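Local coordinates for designed helical repeat protein (Synthetic construct, PDB 5CWQ) that has no known biological function; it was designed computationally to fold as a helical repeat protein, and its helices are cross-linked by disulfides, at residues E119-S124 and K174-R179; V110-G115 and L164-C169; S197-E200 and V206-L209; A39-A44 and L93-I98; E12-L17 and S67-R72. All blocks are in the same frame, centred on the assembly; numbering follows the deposited sequence.

Contact 1. Residues E119-S124 and K174-R179; sequences EAERAS and KEEAER
E176 and E121 bring two carboxylates together across the gap between their helices, and E176 can be followed outward to see how. Its CB faces the 119-124 segment, and its side chain also packs on A168. From there CG is set opposite the carbonyl carbon (chi1 -72°) and the rest of the chain runs straight, so the carboxylate is carried across rather than folded back. OE2, at the far end, lies 3.2 Å from E121 OE2 and 3.3 Å from E121 OE1. The two carboxylate planes differ by only 14°. All of these oxygens are acceptors, so the approach is a meeting of like charges and not a bond. S124 OG is more distant, 4.0 Å from E176 OE2. E121 arrives by another shape, bent at chi2 (62°), which turns its end toward E176 although its CB does not point there. The compensating charge is R171: its NE makes a salt bridge with E121 OE1 and a long, weak ion pair with E176 OE1, which probably eases the repulsion. R171 belongs to helix 147-171, which also packs through V167 on A120 and S124, and through A168 on E176. This helix thus touches both segments, on helices 117-144 and 174-201.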
# COMPACT_ATOMS: atom_id res chain seq x y z
N GLU A 119 11.23 7.71 -12.60
CA GLU A 119 10.44 7.95 -11.40
C GLU A 119 9.65 6.70 -11.03
O GLU A 119 9.36 6.45 -9.86
CB GLU A 119 9.49 9.13 -11.62
CG GLU A 119 8.76 9.60 -10.38
CD GLU A 119 7.86 10.79 -10.66
OE1 GLU A 119 7.71 11.15 -11.84
OE2 GLU A 119 7.29 11.36 -9.70
N ALA A 120 9.30 5.91 -12.04
CA ALA A 120 8.54 4.68 -11.84
C ALA A 120 9.42 3.59 -11.25
O ALA A 120 8.97 2.79 -10.43
CB ALA A 120 7.93 4.22 -13.15
N GLU A 121 10.68 3.56 -11.67
CA GLU A 121 11.62 2.55 -11.19
C GLU A 121 11.97 2.79 -9.73
O GLU A 121 12.14 1.85 -8.96
CB GLU A 121 12.88 2.53 -12.05
CG GLU A 121 13.79 1.33 -11.80
CD GLU A 121 13.11 0.01 -12.12
OE1 GLU A 121 12.11 0.01 -12.88
OE2 GLU A 121 13.58 -1.04 -11.62
N ARG A 122 12.09 4.06 -9.35
CA ARG A 122 12.35 4.41 -7.96
C ARG A 122 11.20 3.94 -7.07
O ARG A 122 11.43 3.47 -5.95
CB ARG A 122 12.54 5.92 -7.80
CG ARG A 122 13.88 6.43 -8.32
CD ARG A 122 14.15 7.86 -7.89
NE ARG A 122 14.22 7.99 -6.43
CZ ARG A 122 14.57 9.10 -5.79
NH1 ARG A 122 14.89 10.19 -6.46
NH2 ARG A 122 14.60 9.11 -4.46
N ALA A 123 9.98 4.07 -7.56
CA ALA A 123 8.81 3.61 -6.83
C ALA A 123 8.83 2.09 -6.69
O ALA A 123 8.43 1.55 -5.66
CB ALA A 123 7.54 4.05 -7.54
N SER A 124 9.32 1.41 -7.72
CA SER A 124 9.41 -0.04 -7.71
C SER A 124 10.43 -0.50 -6.69
O SER A 124 10.25 -1.52 -6.03
CB SER A 124 9.76 -0.56 -9.10
OG SER A 124 9.67 -1.97 -9.16
N LYS A 174 8.54 -7.23 -18.56
CA LYS A 174 7.92 -8.54 -18.38
C LYS A 174 8.52 -9.30 -17.20
O LYS A 174 7.84 -10.10 -16.56
CB LYS A 174 8.05 -9.37 -19.65
CG LYS A 174 6.91 -10.36 -19.85
CD LYS A 174 7.37 -11.66 -20.48
CE LYS A 174 8.12 -12.53 -19.48
NZ LYS A 174 7.26 -12.95 -18.33
N GLU A 175 9.80 -9.05 -16.92
CA GLU A 175 10.48 -9.72 -15.82
C GLU A 175 9.89 -9.30 -14.48
O GLU A 175 9.69 -10.12 -13.58
CB GLU A 175 11.98 -9.43 -15.85
CG GLU A 175 12.78 -10.22 -14.82
CD GLU A 175 14.28 -9.96 -14.92
OE1 GLU A 175 14.71 -9.28 -15.88
OE2 GLU A 175 15.02 -10.43 -14.03
N GLU A 176 9.61 -8.00 -14.34
CA GLU A 176 8.99 -7.48 -13.13
C GLU A 176 7.56 -7.96 -13.01
O GLU A 176 7.08 -8.26 -11.91
CB GLU A 176 9.04 -5.95 -13.12
CG GLU A 176 10.42 -5.36 -12.89
CD GLU A 176 10.43 -3.84 -12.93
OE1 GLU A 176 9.43 -3.24 -13.39
OE2 GLU A 176 11.44 -3.24 -12.50
N ALA A 177 6.87 -8.04 -14.14
CA ALA A 177 5.48 -8.46 -14.18
C ALA A 177 5.34 -9.90 -13.70
O ALA A 177 4.39 -10.24 -12.99
CB ALA A 177 4.92 -8.32 -15.59
N GLU A 178 6.28 -10.75 -14.10
CA GLU A 178 6.27 -12.15 -13.68
C GLU A 178 6.48 -12.25 -12.17
O GLU A 178 5.79 -13.01 -11.49
CB GLU A 178 7.36 -12.93 -14.43
CG GLU A 178 7.63 -14.34 -13.89
CD GLU A 178 6.41 -15.24 -13.91
OE1 GLU A 178 5.43 -14.92 -14.63
OE2 GLU A 178 6.43 -16.28 -13.21
N ARG A 179 7.44 -11.48 -11.65
CA ARG A 179 7.71 -11.46 -10.22
C ARG A 179 6.49 -10.99 -9.43
O ARG A 179 6.13 -11.59 -8.42
CB ARG A 179 8.91 -10.55 -9.92
CG ARG A 179 10.25 -11.28 -9.90
CD ARG A 179 11.39 -10.30 -9.73
NE ARG A 179 11.65 -9.54 -10.95
CZ ARG A 179 12.39 -8.43 -11.01
NH1 ARG A 179 12.95 -7.94 -9.91
NH2 ARG A 179 12.57 -7.81 -12.17

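Contact 2. Residues V110-G115 and L164-C169; sequences VACCRG and LAEVAC
C112 meets E166 at a flat group, the peptide unit joining E166 to V167. SG lies above the plane of this unit but beyond its oxygen end, nearest E166 O at 3.5 Å. The E166 C-E166 O-C112 SG angle of 106° agrees with a sulfur above the oxygen, well off the C=O direction. The other flat group, the E166 carboxylate, offers neither face nor edge to C112; the bend at chi2 (77°) swings it aside, and CG does the touching, 3.9 Å from C112 SG. Beyond the peptide, C112 SG reaches V167 CA at 4.1 Å. No hydrogen bond crosses, yet the CA atoms of C112 and V167 are only 6.7 Å apart, a close approach of two helices. The spacing is consistent with the disulfide from C112 SG to C170 SG, just past the 164-169 segment. Helix 90-114 ends directly after these residues in a Schellman motif, where G115 takes a positive phi and G115 N binds C112 O at 3.0 Å. C113 pairs with C55 and C169 with C227, so the arrangement is one of three interhelical disulfides recurring at intervals of 57 residues, as expected of a designed helical repeat.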
# COMPACT_ATOMS: atom_id res chain seq x y z
N VAL A 110 1.44 7.90 -10.00
CA VAL A 110 1.85 9.18 -10.55
C VAL A 110 2.95 8.99 -11.58
O VAL A 110 2.92 9.59 -12.66
CB VAL A 110 2.34 10.15 -9.45
CG1 VAL A 110 2.93 11.42 -10.07
CG2 VAL A 110 1.20 10.51 -8.52
N ALA A 111 3.92 8.14 -11.26
CA ALA A 111 5.05 7.89 -12.15
C ALA A 111 4.56 7.37 -13.50
O ALA A 111 5.00 7.85 -14.55
CB ALA A 111 6.01 6.91 -11.52
N CYS A 112 3.65 6.40 -13.46
CA CYS A 112 3.10 5.82 -14.69
C CYS A 112 2.29 6.85 -15.47
O CYS A 112 2.45 6.98 -16.69
CB CYS A 112 2.24 4.61 -14.36
SG CYS A 112 3.15 3.19 -13.69
N CYS A 113 1.41 7.57 -14.78
CA CYS A 113 0.53 8.54 -15.43
C CYS A 113 1.33 9.68 -16.05
O CYS A 113 0.97 10.18 -17.12
CB CYS A 113 -0.49 9.09 -14.43
SG CYS A 113 -1.75 7.89 -13.92
N ARG A 114 2.40 10.10 -15.38
CA ARG A 114 3.27 11.15 -15.89
C ARG A 114 4.22 10.59 -16.95
O ARG A 114 4.87 11.35 -17.67
CB ARG A 114 4.06 11.80 -14.76
CG ARG A 114 3.20 12.56 -13.75
CD ARG A 114 4.03 13.20 -12.64
NE ARG A 114 4.71 14.41 -13.10
CZ ARG A 114 5.96 14.45 -13.58
NH1 ARG A 114 6.68 13.34 -13.67
NH2 ARG A 114 6.48 15.61 -13.96
N GLY A 115 4.31 9.27 -17.04
CA GLY A 115 5.13 8.63 -18.05
C GLY A 115 6.62 8.69 -17.76
O GLY A 115 7.44 8.50 -18.66
N LEU A 164 4.31 -2.89 -7.42
CA LEU A 164 5.23 -3.54 -8.35
C LEU A 164 4.51 -3.85 -9.66
O LEU A 164 5.06 -3.65 -10.75
CB LEU A 164 5.80 -4.82 -7.75
CG LEU A 164 6.79 -4.64 -6.60
CD1 LEU A 164 7.12 -5.99 -5.96
CD2 LEU A 164 8.06 -3.94 -7.05
N ALA A 165 3.29 -4.35 -9.56
CA ALA A 165 2.46 -4.64 -10.72
C ALA A 165 2.21 -3.38 -11.53
O ALA A 165 2.24 -3.39 -12.77
CB ALA A 165 1.15 -5.27 -10.30
N GLU A 166 1.96 -2.28 -10.82
CA GLU A 166 1.70 -0.99 -11.44
C GLU A 166 2.86 -0.55 -12.33
O GLU A 166 2.68 -0.24 -13.51
CB GLU A 166 1.43 0.06 -10.36
CG GLU A 166 1.07 1.45 -10.87
CD GLU A 166 -0.36 1.56 -11.35
OE1 GLU A 166 -1.09 0.54 -11.31
OE2 GLU A 166 -0.76 2.67 -11.76
N VAL A 167 4.06 -0.55 -11.75
CA VAL A 167 5.25 -0.11 -12.47
C VAL A 167 5.59 -1.07 -13.60
O VAL A 167 5.88 -0.65 -14.72
CB VAL A 167 6.46 0.00 -11.53
CG1 VAL A 167 7.72 0.37 -12.31
CG2 VAL A 167 6.19 1.03 -10.44
N ALA A 168 5.55 -2.37 -13.31
CA ALA A 168 5.91 -3.39 -14.30
C ALA A 168 5.05 -3.26 -15.55
O ALA A 168 5.52 -3.49 -16.67
CB ALA A 168 5.76 -4.78 -13.69
N CYS A 169 3.79 -2.88 -15.36
CA CYS A 169 2.86 -2.74 -16.46
C CYS A 169 3.13 -1.50 -17.30
O CYS A 169 3.18 -1.58 -18.53
CB CYS A 169 1.42 -2.71 -15.93
SG CYS A 169 0.18 -2.42 -17.21

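Contact 3. Residues S197-E200 and V206-L209; sequences SAEE and VKRL
A198 and K207 lie where a helical hairpin closes, with helix 174-201 turning back as helix 204-230 after a very short connection. Their CA atoms are 5.3 Å apart, a close spacing consistent with the small side chain of A198. A198 CB points toward the partner helix and rests 3.7 Å from the backbone atom K207 N. On one flank the same methyl meets V206 CG1 at 3.8 Å; on another it lies 4.1 Å from K207 CB. Only five residues separate the segments, so this is the turn end of the antiparallel pair, and a weak hydrogen bond from V206 N to D203 OD1 lies at the start of the returning helix. V206 also touches V194, one turn earlier on helix 174-201, which continues the apolar seam. Toward solvent the contact becomes aliphatic packing between charged side chains. E199 and K207 cross at about a right angle, with E199 CG a tight 3.4 Å from K207 CD. The lysine leaves its backbone extended and then bends at chi3 (69°), which turns the amine away from the carboxylate: K207 NZ remains 5.4 Å from E199 OE2, too far for a salt bridge. A bound phosphate, probably from the crystallisation liquor, lies about 3 Å from the K207 side chain.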
# COMPACT_ATOMS: atom_id res chain seq x y z
N SER A 197 -8.92 -19.40 8.75
CA SER A 197 -8.59 -19.73 10.13
C SER A 197 -9.31 -18.78 11.09
O SER A 197 -9.77 -19.19 12.15
CB SER A 197 -7.08 -19.66 10.36
OG SER A 197 -6.42 -20.74 9.72
N ALA A 198 -9.40 -17.51 10.70
CA ALA A 198 -10.09 -16.51 11.51
C ALA A 198 -11.59 -16.81 11.56
O ALA A 198 -12.21 -16.74 12.62
CB ALA A 198 -9.85 -15.12 10.96
N GLU A 199 -12.16 -17.13 10.40
CA GLU A 199 -13.56 -17.53 10.32
C GLU A 199 -13.83 -18.73 11.22
O GLU A 199 -14.87 -18.81 11.87
CB GLU A 199 -13.94 -17.88 8.88
CG GLU A 199 -14.12 -16.67 7.98
CD GLU A 199 -14.38 -17.04 6.53
OE1 GLU A 199 -14.51 -18.24 6.22
OE2 GLU A 199 -14.44 -16.12 5.69
N GLU A 200 -12.87 -19.65 11.26
CA GLU A 200 -13.00 -20.86 12.07
C GLU A 200 -13.05 -20.54 13.56
O GLU A 200 -13.72 -21.23 14.33
CB GLU A 200 -11.84 -21.81 11.77
CG GLU A 200 -12.02 -23.18 12.34
CD GLU A 200 -10.93 -24.13 11.90
OE1 GLU A 200 -9.83 -23.65 11.56
OE2 GLU A 200 -11.18 -25.35 11.88
N VAL A 206 -9.85 -10.09 12.25
CA VAL A 206 -8.76 -10.66 11.47
C VAL A 206 -9.26 -11.08 10.09
O VAL A 206 -8.57 -10.92 9.09
CB VAL A 206 -8.12 -11.87 12.19
CG1 VAL A 206 -7.09 -12.57 11.30
CG2 VAL A 206 -7.48 -11.43 13.49
N LYS A 207 -10.48 -11.62 10.06
CA LYS A 207 -11.12 -12.02 8.82
C LYS A 207 -11.20 -10.84 7.85
O LYS A 207 -10.85 -10.96 6.68
CB LYS A 207 -12.52 -12.58 9.09
CG LYS A 207 -13.30 -12.98 7.84
CD LYS A 207 -14.73 -13.38 8.18
CE LYS A 207 -15.56 -12.19 8.62
NZ LYS A 207 -16.98 -12.57 8.88
N ARG A 208 -11.67 -9.71 8.36
CA ARG A 208 -11.82 -8.51 7.54
C ARG A 208 -10.48 -8.04 7.00
O ARG A 208 -10.37 -7.65 5.84
CB ARG A 208 -12.48 -7.40 8.36
CG ARG A 208 -13.92 -7.69 8.75
CD ARG A 208 -14.33 -6.87 9.95
NE ARG A 208 -15.62 -7.31 10.50
CZ ARG A 208 -15.97 -7.20 11.77
NH1 ARG A 208 -15.15 -6.65 12.66
NH2 ARG A 208 -17.16 -7.64 12.17
N LEU A 209 -9.46 -8.07 7.85
CA LEU A 209 -8.12 -7.63 7.46
C LEU A 209 -7.51 -8.57 6.42
O LEU A 209 -6.86 -8.13 5.47
CB LEU A 209 -7.21 -7.54 8.69
CG LEU A 209 -7.60 -6.48 9.73
CD1 LEU A 209 -6.73 -6.61 10.97
CD2 LEU A 209 -7.50 -5.07 9.16

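Contact 4. Residues A39-A44 and L93-I98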
# COMPACT_ATOMS: atom_id res chain seq x y z
N ALA A 39 -3.68 7.35 11.30
CA ALA A 39 -3.93 8.62 10.64
C ALA A 39 -3.12 8.73 9.35
O ALA A 39 -3.59 9.28 8.36
CB ALA A 39 -3.59 9.77 11.58
N LEU A 40 -1.90 8.19 9.37
CA LEU A 40 -1.03 8.23 8.20
C LEU A 40 -1.56 7.32 7.09
O LEU A 40 -1.37 7.60 5.91
CB LEU A 40 0.40 7.83 8.58
CG LEU A 40 1.16 8.84 9.45
CD1 LEU A 40 2.50 8.27 9.89
CD2 LEU A 40 1.36 10.17 8.73
N ILE A 41 -2.22 6.23 7.48
CA ILE A 41 -2.89 5.37 6.51
C ILE A 41 -4.00 6.15 5.82
O ILE A 41 -4.21 6.02 4.61
CB ILE A 41 -3.48 4.10 7.17
CG1 ILE A 41 -2.36 3.20 7.68
CG2 ILE A 41 -4.37 3.33 6.19
CD1 ILE A 41 -2.83 2.05 8.55
N GLU A 42 -4.72 6.96 6.60
CA GLU A 42 -5.80 7.77 6.06
C GLU A 42 -5.26 8.84 5.12
O GLU A 42 -5.85 9.12 4.08
CB GLU A 42 -6.61 8.41 7.19
CG GLU A 42 -7.33 7.39 8.06
CD GLU A 42 -7.89 8.00 9.33
OE1 GLU A 42 -8.17 7.24 10.28
OE2 GLU A 42 -8.06 9.24 9.38
N GLU A 43 -4.13 9.44 5.49
CA GLU A 43 -3.46 10.40 4.63
C GLU A 43 -3.09 9.76 3.30
O GLU A 43 -3.35 10.32 2.23
CB GLU A 43 -2.21 10.97 5.30
CG GLU A 43 -2.49 11.89 6.47
CD GLU A 43 -1.23 12.53 7.03
OE1 GLU A 43 -0.27 12.72 6.26
OE2 GLU A 43 -1.21 12.83 8.24
N ALA A 44 -2.51 8.57 3.37
CA ALA A 44 -2.09 7.83 2.18
C ALA A 44 -3.28 7.51 1.28
O ALA A 44 -3.17 7.57 0.06
CB ALA A 44 -1.37 6.55 2.59
N LEU A 93 4.02 -1.07 13.97
CA LEU A 93 4.95 -1.25 12.86
C LEU A 93 4.21 -1.67 11.60
O LEU A 93 4.41 -1.09 10.54
CB LEU A 93 6.02 -2.30 13.22
CG LEU A 93 6.98 -2.70 12.09
CD1 LEU A 93 7.74 -1.49 11.55
CD2 LEU A 93 7.96 -3.76 12.59
N ALA A 94 3.34 -2.67 11.74
CA ALA A 94 2.58 -3.18 10.61
C ALA A 94 1.70 -2.09 10.01
O ALA A 94 1.60 -1.96 8.79
CB ALA A 94 1.73 -4.38 11.03
N LEU A 95 1.06 -1.30 10.87
CA LEU A 95 0.22 -0.20 10.43
C LEU A 95 1.04 0.85 9.67
O LEU A 95 0.59 1.38 8.66
CB LEU A 95 -0.48 0.45 11.62
CG LEU A 95 -1.54 -0.43 12.31
CD1 LEU A 95 -1.87 0.12 13.70
CD2 LEU A 95 -2.79 -0.52 11.46
N ALA A 96 2.24 1.13 10.17
CA ALA A 96 3.13 2.08 9.52
C ALA A 96 3.53 1.58 8.13
O ALA A 96 3.61 2.36 7.18
CB ALA A 96 4.37 2.33 10.37
N LEU A 97 3.76 0.28 8.02
CA LEU A 97 4.16 -0.32 6.75
C LEU A 97 3.02 -0.25 5.74
O LEU A 97 3.26 -0.11 4.54
CB LEU A 97 4.60 -1.76 6.96
CG LEU A 97 5.92 -1.95 7.72
CD1 LEU A 97 6.17 -3.43 8.00
CD2 LEU A 97 7.09 -1.35 6.97
N ILE A 98 1.78 -0.35 6.22
CA ILE A 98 0.62 -0.20 5.35
C ILE A 98 0.60 1.22 4.79
O ILE A 98 0.36 1.42 3.60
CB ILE A 98 -0.70 -0.51 6.10
CG1 ILE A 98 -0.78 -2.00 6.44
CG2 ILE A 98 -1.93 -0.11 5.25
CD1 ILE A 98 -1.89 -2.35 7.42
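L95 O is the polar atom at the centre of this contact, and what presses on it is hydrocarbon: I41 CD1 comes to 3.5 Å and I41 CG1 to 3.6 Å. Neither approach is a hydrogen bond, and none crosses between the segments. The contact is part of the buried interior of a helical repeat protein, where helix 33-57 packs against helix 90-114 although helix 60-86 separates them in the sequence. The nearest backbone pair, I41 and I98, has CA atoms 6.7 Å apart. I41 supplies the reach. Its CB faces the other helix, CG1 is placed opposite the carbonyl carbon (chi1 -67°), and the chain then continues almost straight (chi2 170°), driving CD1 between two residues one turn apart on the partner helix. There, L95 and I98 receive the methyl from two directions, each lying at an angle to the isoleucine chain. Both also touch L152 of helix 147-171, so the apolar packing runs on from helix 33-57 through helix 90-114 to a third helix. On the 39-44 segment, polar groups face other neighbours: E42 forms a salt bridge with R23, and E43 a hydrogen bond with S24, both on helix 5-30. The tip of I41 meets two methyl groups, CD1 lying 3.9 Å from L95 CD2 and 4.0 Å from I98 CG2.

Contact 5. Residues E12-L17 and S67-R72; sequences EAERRL and SEKAQR
E14 and K69 supply the ionic part of this contact, a salt bridge with E14 OE1 and K69 NZ 2.7 Å apart. The amine favours one oxygen, since E14 OE2 is 3.4 Å from K69 NZ. The E14 CD-E14 OE1-K69 NZ angle is 113°, and the nitrogen stands out of the carboxylate plane, so the approach is tilted and not flat. The glutamate reaches it through a bend: CG lies opposite the backbone N, and chi2 of 61° then turns the carboxylate toward the lysine, whose chain it meets at about a right angle. K69 does the spanning. Beyond its first torsion every bond is extended, which suits a gap in which the nearest CA atoms, those of L17 and K69, are 9.6 Å apart. Helices 5-30 and 60-86 are thus not in close backbone contact here; long side chains join them across the outer part of a helical repeat array, while helix 33-57 packs beneath both, L50 touching A13 and E14, and V47 touching A70. The apolar part uses the same lysine. L17 CD2 lies 3.7 Å from K69 CD, so this methyl touches the lysine partway along its chain, the two side chains meeting at an oblique angle. L17 CD2 also comes within 4.1 Å of K69 NZ. K69 additionally touches R21, one turn beyond L17 on helix 5-30.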
# COMPACT_ATOMS: atom_id res chain seq x y z
N GLU A 12 -12.86 16.69 -1.66
CA GLU A 12 -13.12 15.78 -0.55
C GLU A 12 -11.83 15.06 -0.15
O GLU A 12 -11.60 14.80 1.03
CB GLU A 12 -14.19 14.75 -0.93
CG GLU A 12 -14.53 13.77 0.19
CD GLU A 12 -15.57 12.75 -0.23
OE1 GLU A 12 -16.06 12.84 -1.38
OE2 GLU A 12 -15.90 11.87 0.59
N ALA A 13 -11.00 14.75 -1.14
CA ALA A 13 -9.73 14.09 -0.90
C ALA A 13 -8.79 15.00 -0.11
O ALA A 13 -8.15 14.57 0.85
CB ALA A 13 -9.08 13.68 -2.22
N GLU A 14 -8.73 16.27 -0.52
CA GLU A 14 -7.91 17.25 0.18
C GLU A 14 -8.44 17.48 1.59
O GLU A 14 -7.67 17.66 2.53
CB GLU A 14 -7.87 18.57 -0.60
CG GLU A 14 -6.94 19.62 -0.01
CD GLU A 14 -5.49 19.17 0.04
OE1 GLU A 14 -5.10 18.32 -0.79
OE2 GLU A 14 -4.74 19.65 0.92
N ARG A 15 -9.76 17.46 1.73
CA ARG A 15 -10.40 17.63 3.03
C ARG A 15 -10.06 16.46 3.95
O ARG A 15 -9.78 16.65 5.14
CB ARG A 15 -11.92 17.75 2.85
CG ARG A 15 -12.72 17.70 4.15
CD ARG A 15 -13.43 16.37 4.30
NE ARG A 15 -14.07 16.23 5.61
CZ ARG A 15 -14.83 15.19 5.96
NH1 ARG A 15 -15.05 14.20 5.11
NH2 ARG A 15 -15.37 15.15 7.17
N ARG A 16 -10.10 15.25 3.41
CA ARG A 16 -9.74 14.05 4.17
C ARG A 16 -8.28 14.09 4.59
O ARG A 16 -7.94 13.72 5.71
CB ARG A 16 -10.02 12.79 3.34
CG ARG A 16 -11.44 12.27 3.45
CD ARG A 16 -11.78 11.34 2.30
NE ARG A 16 -12.78 10.34 2.67
CZ ARG A 16 -14.08 10.59 2.81
NH1 ARG A 16 -14.56 11.81 2.62
NH2 ARG A 16 -14.91 9.61 3.15
N LEU A 17 -7.42 14.56 3.69
CA LEU A 17 -5.99 14.65 3.95
C LEU A 17 -5.70 15.63 5.09
O LEU A 17 -4.88 15.35 5.97
CB LEU A 17 -5.24 15.08 2.69
CG LEU A 17 -3.74 15.35 2.82
CD1 LEU A 17 -3.00 14.12 3.32
CD2 LEU A 17 -3.17 15.80 1.48
N SER A 67 2.42 13.37 -5.72
CA SER A 67 3.64 12.62 -5.46
C SER A 67 4.42 13.25 -4.31
O SER A 67 4.96 12.54 -3.45
CB SER A 67 4.51 12.57 -6.72
OG SER A 67 5.59 11.67 -6.55
N GLU A 68 4.50 14.57 -4.30
CA GLU A 68 5.15 15.31 -3.23
C GLU A 68 4.47 15.00 -1.90
O GLU A 68 5.13 14.81 -0.88
CB GLU A 68 5.11 16.81 -3.50
CG GLU A 68 6.00 17.26 -4.66
CD GLU A 68 5.70 18.67 -5.13
OE1 GLU A 68 4.93 19.38 -4.45
OE2 GLU A 68 6.23 19.06 -6.20
N LYS A 69 3.14 14.93 -1.92
CA LYS A 69 2.38 14.64 -0.72
C LYS A 69 2.55 13.18 -0.31
O LYS A 69 2.60 12.86 0.88
CB LYS A 69 0.90 14.96 -0.94
CG LYS A 69 0.62 16.46 -1.02
CD LYS A 69 -0.85 16.75 -1.24
CE LYS A 69 -1.10 18.25 -1.31
NZ LYS A 69 -2.54 18.58 -1.45
N ALA A 70 2.66 12.29 -1.29
CA ALA A 70 2.88 10.87 -1.03
C ALA A 70 4.25 10.65 -0.40
O ALA A 70 4.41 9.84 0.52
CB ALA A 70 2.76 10.06 -2.31
N GLN A 71 5.25 11.38 -0.89
CA GLN A 71 6.61 11.28 -0.38
C GLN A 71 6.66 11.71 1.08
O GLN A 71 7.42 11.16 1.87
CB GLN A 71 7.56 12.13 -1.22
CG GLN A 71 9.02 12.07 -0.77
CD GLN A 71 9.60 10.68 -0.88
OE1 GLN A 71 9.15 9.86 -1.69
NE2 GLN A 71 10.61 10.40 -0.06
N ARG A 72 5.84 12.70 1.41
CA ARG A 72 5.79 13.24 2.77
C ARG A 72 5.21 12.21 3.74
O ARG A 72 5.76 11.98 4.81
CB ARG A 72 4.98 14.53 2.80
CG ARG A 72 4.86 15.16 4.18
CD ARG A 72 4.16 16.51 4.12
NE ARG A 72 3.86 17.03 5.44
CZ ARG A 72 3.26 18.20 5.67
NH1 ARG A 72 2.90 18.97 4.66
NH2 ARG A 72 3.03 18.59 6.92

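Along the chain, contacts 5 and 4 interleave, then contacts 2 and 1 do the same, and contact 3 closes the series. Contact 5 joins helices 5-30 and 60-86, contact 1 117-144 and 174-201, contact 4 33-57 and 90-114, contact 2 90-114 and 147-171. Each bridges helices next but one in sequence, the pattern of a two-layered helical array; contact 3 joins a consecutive pair. Interleaved contacts touch, with centres 8 Å apart for contacts 1 and 2 and 13 Å for contacts 4 and 5. The centre of contact 3 lies about 31 Å from that of contact 1. Contacts 2 and 5 also touch, through V110 and S67, so packing continues between the pairs.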